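PDB 6OD8: putative aspartyl-tRNA synthetase from Leishmania major, which probably joins L-aspartate to tRNA(Asp) at the expense of ATP, releasing AMP and diphosphate, as a class II aminoacyl-tRNA synthetase. Local coordinates for residues Lys364-Ile378 / Asp386-Leu400. Sequence-based numbering, arbitrary orientation.
With EDO (1,2-ethanediol), chain H; EDO (1,2-ethanediol), chain E.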
ATOM      1  N   LYS A 364      25.273   2.460   9.696  1.00 18.33           N
ATOM      2  CA  LYS A 364      26.265   3.433   9.248  1.00 24.93           C
ATOM      3  C   LYS A 364      27.636   3.090   9.804  1.00 22.03           C
ATOM      4  O   LYS A 364      27.768   2.748  10.988  1.00 20.61           O
ATOM      5  CB  LYS A 364      25.919   4.855   9.716  1.00 18.11           C
ATOM      6  CG  LYS A 364      24.563   5.398   9.278  1.00 17.37           C
ATOM      7  CD  LYS A 364      24.473   6.893   9.582  1.00 27.91           C
ATOM      8  CE  LYS A 364      23.102   7.443   9.248  1.00 28.19           C
ATOM      9  NZ  LYS A 364      23.099   8.938   9.255  1.00 30.46           N
ATOM     10  N   LEU A 365      28.668   3.242   8.974  1.00 19.02           N
ATOM     11  CA  LEU A 365      30.018   3.342   9.519  1.00 21.86           C
ATOM     12  C   LEU A 365      30.170   4.654  10.285  1.00 25.80           C
ATOM     13  O   LEU A 365      29.557   5.668   9.943  1.00 24.83           O
ATOM     14  CB  LEU A 365      31.060   3.282   8.396  1.00 20.20           C
ATOM     15  CG  LEU A 365      31.644   1.933   7.980  1.00 37.14           C
ATOM     16  CD1 LEU A 365      30.573   1.069   7.397  1.00 25.78           C
ATOM     17  CD2 LEU A 365      32.798   2.114   6.974  1.00 30.49           C
ATOM     18  N   THR A 366      31.001   4.642  11.323  1.00 22.75           N
ATOM     19  CA  THR A 366      31.358   5.907  11.956  1.00 31.89           C
ATOM     20  C   THR A 366      32.343   6.665  11.067  1.00 31.57           C
ATOM     21  O   THR A 366      33.064   6.057  10.272  1.00 27.79           O
ATOM     22  CB  THR A 366      31.977   5.692  13.339  1.00 29.55           C
ATOM     23  OG1 THR A 366      33.251   5.060  13.202  1.00 25.47           O
ATOM     24  CG2 THR A 366      31.069   4.838  14.225  1.00 26.49           C
ATOM     25  N   PRO A 367      32.368   8.000  11.151  1.00 34.53           N
ATOM     26  CA  PRO A 367      33.415   8.736  10.421  1.00 32.47           C
ATOM     27  C   PRO A 367      34.805   8.247  10.771  1.00 31.55           C
ATOM     28  O   PRO A 367      35.677   8.189   9.894  1.00 31.09           O
ATOM     29  CB  PRO A 367      33.182  10.195  10.845  1.00 30.57           C
ATOM     30  CG  PRO A 367      31.704  10.238  11.214  1.00 32.47           C
ATOM     31  CD  PRO A 367      31.412   8.897  11.834  1.00 30.22           C
ATOM     32  N   GLU A 368      35.023   7.842  12.028  1.00 33.56           N
ATOM     33  CA  GLU A 368      36.344   7.399  12.466  1.00 37.97           C
ATOM     34  C   GLU A 368      36.744   6.087  11.802  1.00 35.68           C
ATOM     35  O   GLU A 368      37.892   5.928  11.370  1.00 28.57           O
ATOM     36  CB  GLU A 368      36.362   7.258  13.985  1.00 44.66           C
ATOM     37  CG  GLU A 368      36.281   8.584  14.752  1.00 50.41           C
ATOM     38  CD  GLU A 368      34.890   9.226  14.741  1.00 48.82           C
ATOM     39  OE1 GLU A 368      33.877   8.505  14.628  1.00 45.54           O
ATOM     40  OE2 GLU A 368      34.814  10.466  14.855  1.00 50.35           O
ATOM     41  N   ARG A 369      35.816   5.132  11.712  1.00 30.16           N
ATOM     42  CA  ARG A 369      36.150   3.864  11.072  1.00 29.68           C
ATOM     43  C   ARG A 369      36.474   4.075   9.596  1.00 26.28           C
ATOM     44  O   ARG A 369      37.396   3.450   9.059  1.00 30.63           O
ATOM     45  CB  ARG A 369      35.007   2.858  11.241  1.00 28.79           C
ATOM     46  CG  ARG A 369      35.442   1.402  11.088  1.00 26.17           C
ATOM     47  CD  ARG A 369      36.663   1.087  11.979  1.00 30.67           C
ATOM     48  NE  ARG A 369      37.159  -0.272  11.793  1.00 41.68           N
ATOM     49  CZ  ARG A 369      38.390  -0.687  12.107  1.00 46.32           C
ATOM     50  NH1 ARG A 369      39.281   0.159  12.622  1.00 44.92           N
ATOM     51  NH2 ARG A 369      38.737  -1.956  11.901  1.00 40.58           N
ATOM     52  N   ILE A 370      35.724   4.959   8.938  1.00 23.76           N
ATOM     53  CA  ILE A 370      35.994   5.307   7.551  1.00 25.23           C
ATOM     54  C   ILE A 370      37.437   5.769   7.399  1.00 34.01           C
ATOM     55  O   ILE A 370      38.170   5.289   6.525  1.00 24.63           O
ATOM     56  CB  ILE A 370      34.983   6.364   7.075  1.00 22.84           C
ATOM     57  CG1 ILE A 370      33.633   5.684   6.788  1.00 21.68           C
ATOM     58  CG2 ILE A 370      35.518   7.151   5.874  1.00 23.83           C
ATOM     59  CD1 ILE A 370      32.490   6.641   6.520  1.00 21.09           C
ATOM     60  N   LYS A 371      37.881   6.666   8.289  1.00 25.44           N
ATOM     61  CA  LYS A 371      39.249   7.167   8.219  1.00 27.12           C
ATOM     62  C   LYS A 371      40.255   6.070   8.569  1.00 27.20           C
ATOM     63  O   LYS A 371      41.253   5.893   7.866  1.00 27.98           O
ATOM     64  CB  LYS A 371      39.403   8.381   9.143  1.00 32.10           C
ATOM     65  N   GLU A 372      39.992   5.314   9.645  1.00 30.93           N
ATOM     66  CA  GLU A 372      40.912   4.272  10.106  1.00 33.16           C
ATOM     67  C   GLU A 372      41.210   3.241   9.022  1.00 27.56           C
ATOM     68  O   GLU A 372      42.350   2.770   8.902  1.00 28.34           O
ATOM     69  CB  GLU A 372      40.336   3.560  11.334  1.00 45.10           C
ATOM     70  CG  GLU A 372      40.255   4.393  12.598  1.00 55.06           C
ATOM     71  CD  GLU A 372      39.364   3.752  13.657  1.00 63.91           C
ATOM     72  OE1 GLU A 372      39.031   2.555  13.516  1.00 62.00           O
ATOM     73  OE2 GLU A 372      38.992   4.449  14.627  1.00 67.58           O
ATOM     74  N   LEU A 373      40.196   2.831   8.257  1.00 26.36           N
ATOM     75  CA  LEU A 373      40.403   1.812   7.240  1.00 26.03           C
ATOM     76  C   LEU A 373      40.628   2.393   5.856  1.00 30.87           C
ATOM     77  O   LEU A 373      40.871   1.629   4.921  1.00 34.06           O
ATOM     78  CB  LEU A 373      39.217   0.838   7.188  1.00 24.93           C
ATOM     79  CG  LEU A 373      38.912   0.073   8.475  1.00 30.27           C
ATOM     80  CD1 LEU A 373      37.629  -0.727   8.276  1.00 32.96           C
ATOM     81  CD2 LEU A 373      40.055  -0.835   8.844  1.00 32.52           C
ATOM     82  N   GLY A 374      40.560   3.710   5.695  1.00 26.74           N
ATOM     83  CA  GLY A 374      40.701   4.259   4.354  1.00 25.58           C
ATOM     84  C   GLY A 374      39.585   3.853   3.415  1.00 27.80           C
ATOM     85  O   GLY A 374      39.837   3.586   2.235  1.00 24.17           O
ATOM     86  N   VAL A 375      38.347   3.791   3.919  1.00 26.26           N
ATOM     87  CA  VAL A 375      37.177   3.591   3.072  1.00 26.82           C
ATOM     88  C   VAL A 375      37.015   4.797   2.157  1.00 25.90           C
ATOM     89  O   VAL A 375      37.187   5.949   2.583  1.00 26.69           O
ATOM     90  CB  VAL A 375      35.937   3.375   3.960  1.00 24.71           C
ATOM     91  CG1 VAL A 375      34.643   3.403   3.160  1.00 20.79           C
ATOM     92  CG2 VAL A 375      36.064   2.056   4.726  1.00 21.98           C
ATOM     93  N   GLY A 376      36.698   4.545   0.889  1.00 22.77           N
ATOM     94  CA  GLY A 376      36.518   5.638  -0.049  1.00 23.21           C
ATOM     95  C   GLY A 376      35.202   6.362   0.183  1.00 21.05           C
ATOM     96  O   GLY A 376      34.312   5.861   0.849  1.00 22.21           O
ATOM     97  N   VAL A 377      35.100   7.583  -0.342  1.00 24.43           N
ATOM     98  CA  VAL A 377      33.886   8.396  -0.243  1.00 22.02           C
ATOM     99  C   VAL A 377      33.573   8.928  -1.636  1.00 25.54           C
ATOM    100  O   VAL A 377      34.259   9.831  -2.124  1.00 29.28           O
ATOM    101  CB  VAL A 377      34.021   9.552   0.756  1.00 23.29           C
ATOM    102  CG1 VAL A 377      32.678  10.268   0.913  1.00 24.74           C
ATOM    103  CG2 VAL A 377      34.551   9.069   2.108  1.00 28.71           C
ATOM    104  N   ILE A 378      32.513   8.397  -2.255  1.00 20.30           N
ATOM    105  CA  ILE A 378      32.243   8.656  -3.673  1.00 29.77           C
ATOM    106  C   ILE A 378      31.972  10.137  -3.921  1.00 35.65           C
ATOM    107  O   ILE A 378      32.531  10.742  -4.845  1.00 33.77           O
ATOM    108  CB  ILE A 378      31.073   7.779  -4.154  1.00 24.72           C
ATOM    109  CG1 ILE A 378      31.467   6.305  -4.036  1.00 23.53           C
ATOM    110  CG2 ILE A 378      30.637   8.175  -5.573  1.00 25.76           C
ATOM    111  CD1 ILE A 378      30.352   5.315  -4.167  1.00 24.09           C
ATOM    112  N   ASP A 386      41.533   1.157   1.660  1.00 28.34           N
ATOM    113  CA  ASP A 386      41.105  -0.077   2.306  1.00 31.71           C
ATOM    114  C   ASP A 386      41.517  -1.293   1.486  1.00 32.12           C
ATOM    115  O   ASP A 386      41.342  -1.319   0.264  1.00 25.88           O
ATOM    116  CB  ASP A 386      39.586  -0.022   2.475  1.00 24.95           C
ATOM    117  CG  ASP A 386      38.964  -1.335   2.938  1.00 32.84           C
ATOM    118  OD1 ASP A 386      39.616  -2.163   3.590  1.00 39.20           O
ATOM    119  OD2 ASP A 386      37.771  -1.532   2.643  1.00 30.07           O
ATOM    120  N   LYS A 387      42.077  -2.300   2.167  1.00 31.86           N
ATOM    121  CA  LYS A 387      42.509  -3.510   1.469  1.00 35.01           C
ATOM    122  C   LYS A 387      41.365  -4.150   0.690  1.00 31.95           C
ATOM    123  O   LYS A 387      41.595  -4.737  -0.369  1.00 31.08           O
ATOM    124  CB  LYS A 387      43.104  -4.518   2.456  1.00 37.19           C
ATOM    125  N   PHE A 388      40.128  -4.041   1.176  1.00 23.65           N
ATOM    126  CA  PHE A 388      38.992  -4.575   0.439  1.00 24.77           C
ATOM    127  C   PHE A 388      38.252  -3.498  -0.347  1.00 24.45           C
ATOM    128  O   PHE A 388      37.183  -3.770  -0.895  1.00 23.43           O
ATOM    129  CB  PHE A 388      38.073  -5.335   1.400  1.00 28.10           C
ATOM    130  CG  PHE A 388      38.786  -6.471   2.094  1.00 27.77           C
ATOM    131  CD1 PHE A 388      39.040  -7.652   1.416  1.00 27.09           C
ATOM    132  CD2 PHE A 388      39.261  -6.329   3.388  1.00 33.40           C
ATOM    133  CE1 PHE A 388      39.735  -8.697   2.031  1.00 35.75           C
ATOM    134  CE2 PHE A 388      39.954  -7.360   4.008  1.00 38.68           C
ATOM    135  CZ  PHE A 388      40.193  -8.547   3.329  1.00 40.21           C
ATOM    136  N   GLN A 389      38.826  -2.301  -0.455  1.00 25.65           N
ATOM    137  CA  GLN A 389      38.368  -1.285  -1.409  1.00 21.91           C
ATOM    138  C   GLN A 389      36.917  -0.904  -1.170  1.00 21.90           C
ATOM    139  O   GLN A 389      36.156  -0.671  -2.109  1.00 25.63           O
ATOM    140  CB  GLN A 389      38.580  -1.744  -2.848  1.00 25.80           C
ATOM    141  CG  GLN A 389      40.060  -1.781  -3.219  1.00 28.34           C
ATOM    142  CD  GLN A 389      40.648  -0.384  -3.364  1.00 32.66           C
ATOM    143  OE1 GLN A 389      40.393   0.299  -4.353  1.00 34.45           O
ATOM    144  NE2 GLN A 389      41.418   0.057  -2.366  1.00 27.01           N
ATOM    145  N   ALA A 390      36.541  -0.838   0.096  1.00 24.06           N
ATOM    146  CA  ALA A 390      35.190  -0.436   0.436  1.00 24.50           C
ATOM    147  C   ALA A 390      35.009   1.069   0.262  1.00 22.86           C
ATOM    148  O   ALA A 390      35.955   1.863   0.337  1.00 21.68           O
ATOM    149  CB  ALA A 390      34.860  -0.856   1.865  1.00 24.07           C
ATOM    150  N   ARG A 391      33.747   1.458   0.068  1.00 23.61           N
ATOM    151  CA  ARG A 391      33.376   2.834  -0.208  1.00 25.14           C
ATOM    152  C   ARG A 391      32.052   3.129   0.474  1.00 19.75           C
ATOM    153  O   ARG A 391      31.217   2.237   0.645  1.00 21.16           O
ATOM    154  CB  ARG A 391      33.181   3.097  -1.709  1.00 25.97           C
ATOM    155  CG  ARG A 391      34.440   3.201  -2.517  1.00 31.77           C
ATOM    156  CD  ARG A 391      34.073   3.417  -3.983  1.00 42.10           C
ATOM    157  NE  ARG A 391      35.250   3.746  -4.791  1.00 47.69           N
ATOM    158  CZ  ARG A 391      36.042   2.843  -5.356  1.00 46.50           C
ATOM    159  NH1 ARG A 391      35.787   1.545  -5.198  1.00 42.23           N
ATOM    160  NH2 ARG A 391      37.098   3.241  -6.070  1.00 47.53           N
ATOM    161  N   VAL A 392      31.854   4.391   0.832  1.00 22.08           N
ATOM    162  CA  VAL A 392      30.506   4.878   1.111  1.00 21.37           C
ATOM    163  C   VAL A 392      30.205   5.960   0.087  1.00 19.07           C
ATOM    164  O   VAL A 392      31.120   6.589  -0.449  1.00 20.14           O
ATOM    165  CB  VAL A 392      30.354   5.413   2.556  1.00 22.30           C
ATOM    166  CG1 VAL A 392      30.743   4.338   3.564  1.00 20.40           C
ATOM    167  CG2 VAL A 392      31.161   6.675   2.755  1.00 21.17           C
ATOM    168  N   HIS A 393      28.922   6.144  -0.229  1.00 19.37           N
ATOM    169  CA  HIS A 393      28.581   7.242  -1.127  1.00 22.11           C
ATOM    170  C   HIS A 393      28.949   8.592  -0.506  1.00 20.39           C
ATOM    171  O   HIS A 393      29.544   9.447  -1.174  1.00 19.18           O
ATOM    172  CB  HIS A 393      27.101   7.209  -1.511  1.00 25.26           C
ATOM    173  CG  HIS A 393      26.730   8.299  -2.474  1.00 25.41           C
ATOM    174  ND1 HIS A 393      26.148   9.481  -2.070  1.00 28.68           N
ATOM    175  CD2 HIS A 393      26.966   8.433  -3.802  1.00 23.88           C
ATOM    176  CE1 HIS A 393      25.988  10.271  -3.117  1.00 30.42           C
ATOM    177  NE2 HIS A 393      26.482   9.662  -4.179  1.00 27.12           N
ATOM    178  N   ASN A 394      28.616   8.801   0.773  1.00 21.46           N
ATOM    179  CA  ASN A 394      28.711  10.146   1.343  1.00 24.70           C
ATOM    180  C   ASN A 394      28.869  10.073   2.856  1.00 27.03           C
ATOM    181  O   ASN A 394      28.589   9.048   3.481  1.00 27.54           O
ATOM    182  CB  ASN A 394      27.484  11.015   0.979  1.00 24.26           C
ATOM    183  CG  ASN A 394      26.186  10.516   1.609  1.00 29.30           C
ATOM    184  OD1 ASN A 394      25.958  10.667   2.818  1.00 31.68           O
ATOM    185  ND2 ASN A 394      25.313   9.952   0.784  1.00 26.22           N
ATOM    186  N   MET A 395      29.316  11.187   3.439  1.00 28.19           N
ATOM    187  CA  MET A 395      29.608  11.193   4.868  1.00 31.93           C
ATOM    188  C   MET A 395      28.369  11.380   5.734  1.00 30.28           C
ATOM    189  O   MET A 395      28.489  11.363   6.965  1.00 36.08           O
ATOM    190  CB  MET A 395      30.641  12.269   5.187  1.00 27.47           C
ATOM    191  CG  MET A 395      32.039  11.958   4.649  1.00 34.25           C
ATOM    192  SD  MET A 395      32.667  10.383   5.272  1.00 33.46           S
ATOM    193  CE  MET A 395      32.614  10.666   7.044  1.00 37.19           C
ATOM    194  N   ASP A 396      27.195  11.561   5.134  1.00 31.87           N
ATOM    195  CA  ASP A 396      25.949  11.656   5.886  1.00 37.60           C
ATOM    196  C   ASP A 396      25.340  10.285   6.195  1.00 30.86           C
ATOM    197  O   ASP A 396      25.051   9.987   7.355  1.00 30.57           O
ATOM    198  CB  ASP A 396      24.949  12.535   5.131  1.00 42.26           C
ATOM    199  CG  ASP A 396      23.553  12.456   5.712  1.00 61.06           C
ATOM    200  OD1 ASP A 396      22.621  12.016   5.004  1.00 68.08           O
ATOM    201  OD2 ASP A 396      23.394  12.813   6.896  1.00 70.32           O
ATOM    202  N   SER A 397      25.134   9.436   5.188  1.00 27.40           N
ATOM    203  CA  SER A 397      24.565   8.117   5.459  1.00 25.85           C
ATOM    204  C   SER A 397      25.625   7.037   5.703  1.00 19.67           C
ATOM    205  O   SER A 397      25.339   6.048   6.391  1.00 18.69           O
ATOM    206  CB  SER A 397      23.640   7.681   4.317  1.00 26.69           C
ATOM    207  OG  SER A 397      24.329   7.533   3.089  1.00 23.07           O
ATOM    208  N   ARG A 398      26.823   7.184   5.135  1.00 21.20           N
ATOM    209  CA  ARG A 398      27.980   6.348   5.522  1.00 18.66           C
ATOM    210  C   ARG A 398      27.671   4.853   5.394  1.00 17.56           C
ATOM    211  O   ARG A 398      28.018   4.037   6.261  1.00 20.24           O
ATOM    212  CB  ARG A 398      28.448   6.694   6.943  1.00 20.42           C
ATOM    213  CG  ARG A 398      28.872   8.161   7.115  1.00 20.06           C
ATOM    214  CD  ARG A 398      29.522   8.433   8.481  1.00 26.93           C
ATOM    215  NE  ARG A 398      28.638   8.202   9.633  1.00 30.72           N
ATOM    216  CZ  ARG A 398      27.699   9.055  10.035  1.00 30.07           C
ATOM    217  NH1 ARG A 398      27.513  10.185   9.363  1.00 28.59           N
ATOM    218  NH2 ARG A 398      26.948   8.790  11.105  1.00 28.83           N
ATOM    219  N   MET A 399      27.039   4.480   4.285  1.00 16.86           N
ATOM    220  CA  MET A 399      26.576   3.112   4.083  1.00 17.09           C
ATOM    221  C   MET A 399      27.553   2.338   3.203  1.00 20.49           C
ATOM    222  O   MET A 399      27.866   2.761   2.080  1.00 18.11           O
ATOM    223  CB  MET A 399      25.157   3.120   3.510  1.00 16.65           C
ATOM    224  CG  MET A 399      24.175   3.573   4.597  1.00 22.10           C
ATOM    225  SD  MET A 399      22.506   3.959   3.990  1.00 25.29           S
ATOM    226  CE  MET A 399      21.880   2.340   3.806  1.00 19.89           C
ATOM    227  N   LEU A 400      28.006   1.192   3.721  1.00 19.15           N
ATOM    228  CA  LEU A 400      29.150   0.459   3.173  1.00 18.17           C
ATOM    229  C   LEU A 400      28.815  -0.301   1.886  1.00 20.54           C
ATOM    230  O   LEU A 400      27.818  -1.021   1.813  1.00 17.76           O
ATOM    231  CB  LEU A 400      29.665  -0.524   4.224  1.00 17.69           C
ATOM    232  CG  LEU A 400      30.915  -1.314   3.883  1.00 23.90           C
ATOM    233  CD1 LEU A 400      32.054  -0.320   3.934  1.00 22.86           C
ATOM    234  CD2 LEU A 400      31.099  -2.418   4.921  1.00 19.96           C
TER
HETATM  235  C1  EDO H 606      23.152   6.963   0.273  1.00 39.48           C
HETATM  236  O1  EDO H 606      22.813   8.206   0.910  1.00 36.12           O
HETATM  237  C2  EDO H 606      23.450   7.158  -1.207  1.00 36.76           C
HETATM  238  O2  EDO H 606      22.509   8.079  -1.772  1.00 45.48           O
HETATM  239  C1  EDO E 603      31.934  -1.099  -4.759  1.00 46.52           C
HETATM  240  O1  EDO E 603      30.847  -0.179  -4.880  1.00 46.88           O
HETATM  241  C2  EDO E 603      32.735  -0.792  -3.494  1.00 42.82           C
HETATM  242  O2  EDO E 603      33.763   0.168  -3.764  1.00 50.47           O
HETATM  243  O   HOH W   1      21.360  10.670   7.143  1.00 31.34           O
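Arg398 lies between Lys364 and Pro367. Arg398 CB sits 3.4 Å from Leu365 O. CG touches Ile370 CD1, where the two side chains cross at about a right angle. CD passes Pro367 CD. The chain then bends at chi3 (-63°), and Arg398 NE donates to Leu365 O at 2.7 Å, nearly in line with the C=O but bent at the hydrogen (139°). NH1 bonds Met395 O within its own segment. These two in-plane bonds fix the rotation of the group, with Pro367 CD over one face and Lys364 CD over the other. Arg398 NH2 lies 3.5 Å from Lys364 CD. Lys364 runs on extended, and Lys364 NZ reaches Asp396 O at 2.9 Å. Leu365 N returns a bond to Arg398 O.

Strands 376-377 and 391-392 pair in parallel at the edge of the class II synthetase domain's mixed sheet, with 376-377 outermost in this chain. Gly376 N donates to Ala390 O, Val392 N to Gly376 O, and Ile378 N to Val392 O. Helix 367-373 covers the face bearing Val377 and Val392. Ile370 CD1 meets Met395 SD tip to tip and touches Val392 CG2. At Gly374, in a Schellman motif, the carbonyl O accepts from Asp386 N. The Asp386 carboxylate salt-bridges Arg440 and hydrogen-bonds Tyr441.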